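Local coordinates for protein R.Pab1 family restriction endonuclease (Campylobacter coli, PDB 7CFA) that acts as a restriction DNA glycosylase, probably excising a base within its recognition sequence and thereby leading to cleavage of the DNA strand, at residues E185-F188 with L189-I193. The protein carries 2 engineered substitutions. Residues are numbered along the deposited sequence; the frame is centred on the assembly and turned at random.
Sequences ERNF and LNRSI. Engineered in segment 189-193: S192 (natural residue Cys).
R191 folds back over the type II beta turn F188-R191, so that one guanidinium serves both the backbone just before the turn and the ring at its start. Its chain runs extended through its first two torsions and then bends about CG-CD (chi3 67°), which brings R191 NE to 2.8 Å from N187 O. This bond is nearly straight at hydrogen (165°); the acceptor lies close to the guanidinium plane, while the donor stands well above the plane of the carbonyl. N187 turns its amide to the same group: with CG between backbone N and carbonyl carbon, N187 OD1 comes to 3.2 Å from R191 NH2, a weak, bent bond. The tight part lies beneath. R191 NH2 sits over one face of the F188 ring, displaced from the ring centre toward CD2 and CE2 and 3.2 Å from F188 CD2. Ring and guanidinium planes are inclined by 41°, and R191 CZ is 4.5 Å from the ring centroid, an off-centre cation-pi contact. The buried ring also meets L14, and I193 CG1 approaches F188 CD2 obliquely at 4.4 Å. The outer side is looser: the side chain of N190, at the turn's exposed corner, stays clear of 185-188, and the isobutyl tip of L189 turns from it. At the far end of the turn, the backbones of N190 and R191 hydrogen-bond to I43, pairing the short, weakly bonded strand 191-192 with strand 42-43 at the protein surface. E197 adds a salt bridge to R191 NH2. Carbonyl, amide, carboxylate and aromatic face thus share one cation, an arrangement that probably balances much of its charge through E197 and restricts rotation of the guanidinium.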
loop_
_atom_site.group_PDB
_atom_site.type_symbol
_atom_site.label_atom_id
_atom_site.label_comp_id
_atom_site.label_asym_id
_atom_site.label_seq_id
_atom_site.Cartn_x
_atom_site.Cartn_y
_atom_site.Cartn_z
ATOM N N GLU A 185 28.440 -19.526 -7.407
ATOM C CA GLU A 185 28.693 -19.866 -6.013
ATOM C C GLU A 185 27.555 -19.355 -5.142
ATOM O O GLU A 185 27.127 -18.203 -5.284
ATOM C CB GLU A 185 30.019 -19.269 -5.539
ATOM C CG GLU A 185 31.238 -19.761 -6.295
ATOM C CD GLU A 185 32.493 -18.999 -5.919
ATOM O OE1 GLU A 185 32.437 -17.753 -5.852
ATOM O OE2 GLU A 185 33.533 -19.647 -5.681
ATOM N N ARG A 186 27.069 -20.210 -4.244
ATOM C CA ARG A 186 26.067 -19.809 -3.254
ATOM C C ARG A 186 26.778 -19.316 -1.994
ATOM O O ARG A 186 26.800 -19.963 -0.946
ATOM C CB ARG A 186 25.118 -20.964 -2.956
ATOM C CG ARG A 186 24.183 -21.310 -4.105
ATOM C CD ARG A 186 23.241 -22.452 -3.747
ATOM N NE ARG A 186 22.292 -22.727 -4.824
ATOM C CZ ARG A 186 22.524 -23.567 -5.829
ATOM N NH1 ARG A 186 23.675 -24.221 -5.899
ATOM N NH2 ARG A 186 21.604 -23.754 -6.766
ATOM N N ASN A 187 27.377 -18.130 -2.121
ATOM C CA ASN A 187 28.168 -17.529 -1.055
ATOM C C ASN A 187 27.525 -16.267 -0.488
ATOM O O ASN A 187 28.224 -15.430 0.092
ATOM C CB ASN A 187 29.577 -17.217 -1.558
ATOM C CG ASN A 187 29.583 -16.181 -2.667
ATOM O OD1 ASN A 187 28.567 -15.952 -3.323
ATOM N ND2 ASN A 187 30.732 -15.550 -2.885
ATOM N N PHE A 188 26.210 -16.108 -0.648
ATOM C CA PHE A 188 25.558 -14.909 -0.130
ATOM C C PHE A 188 25.421 -14.953 1.386
ATOM O O PHE A 188 25.369 -13.899 2.030
ATOM C CB PHE A 188 24.186 -14.726 -0.779
ATOM C CG PHE A 188 24.245 -14.156 -2.166
ATOM C CD1 PHE A 188 24.175 -14.984 -3.273
ATOM C CD2 PHE A 188 24.374 -12.791 -2.363
ATOM C CE1 PHE A 188 24.231 -14.462 -4.551
ATOM C CE2 PHE A 188 24.433 -12.263 -3.638
ATOM C CZ PHE A 188 24.359 -13.099 -4.734
ATOM N N LEU A 189 25.364 -16.148 1.967
ATOM C CA LEU A 189 25.204 -16.274 3.409
ATOM C C LEU A 189 26.426 -15.714 4.127
ATOM O O LEU A 189 27.566 -16.003 3.749
ATOM C CB LEU A 189 24.983 -17.736 3.788
ATOM C CG LEU A 189 24.444 -18.007 5.194
ATOM C CD1 LEU A 189 23.116 -17.295 5.395
ATOM C CD2 LEU A 189 24.293 -19.501 5.424
ATOM N N ASN A 190 26.179 -14.908 5.162
ATOM C CA ASN A 190 27.236 -14.249 5.934
ATOM C C ASN A 190 28.090 -13.350 5.039
ATOM O O ASN A 190 29.321 -13.346 5.113
ATOM C CB ASN A 190 28.102 -15.272 6.676
ATOM C CG ASN A 190 27.301 -16.115 7.646
ATOM O OD1 ASN A 190 26.326 -15.647 8.235
ATOM N ND2 ASN A 190 27.708 -17.367 7.816
ATOM N N ARG A 191 27.420 -12.581 4.184
ATOM C CA ARG A 191 28.108 -11.681 3.268
ATOM C C ARG A 191 27.146 -10.589 2.827
ATOM O O ARG A 191 25.955 -10.846 2.632
ATOM C CB ARG A 191 28.655 -12.436 2.048
ATOM C CG ARG A 191 29.374 -11.543 1.048
ATOM C CD ARG A 191 29.984 -12.336 -0.096
ATOM N NE ARG A 191 28.977 -12.958 -0.952
ATOM C CZ ARG A 191 28.405 -12.359 -1.992
ATOM N NH1 ARG A 191 28.730 -11.114 -2.307
ATOM N NH2 ARG A 191 27.504 -13.006 -2.718
ATOM N N SER A 192 27.669 -9.376 2.672
ATOM C CA SER A 192 26.868 -8.264 2.188
ATOM C C SER A 192 26.766 -8.304 0.667
ATOM O O SER A 192 27.653 -8.811 -0.025
ATOM C CB SER A 192 27.466 -6.930 2.636
ATOM O OG SER A 192 28.764 -6.745 2.099
ATOM N N ILE A 193 25.666 -7.764 0.151
ATOM C CA ILE A 193 25.431 -7.748 -1.287
ATOM C C ILE A 193 26.162 -6.560 -1.897
ATOM O O ILE A 193 25.995 -5.416 -1.458
ATOM C CB ILE A 193 23.927 -7.695 -1.595
ATOM C CG1 ILE A 193 23.202 -8.851 -0.905
ATOM C CG2 ILE A 193 23.691 -7.747 -3.096
ATOM C CD1 ILE A 193 21.713 -8.882 -1.166
#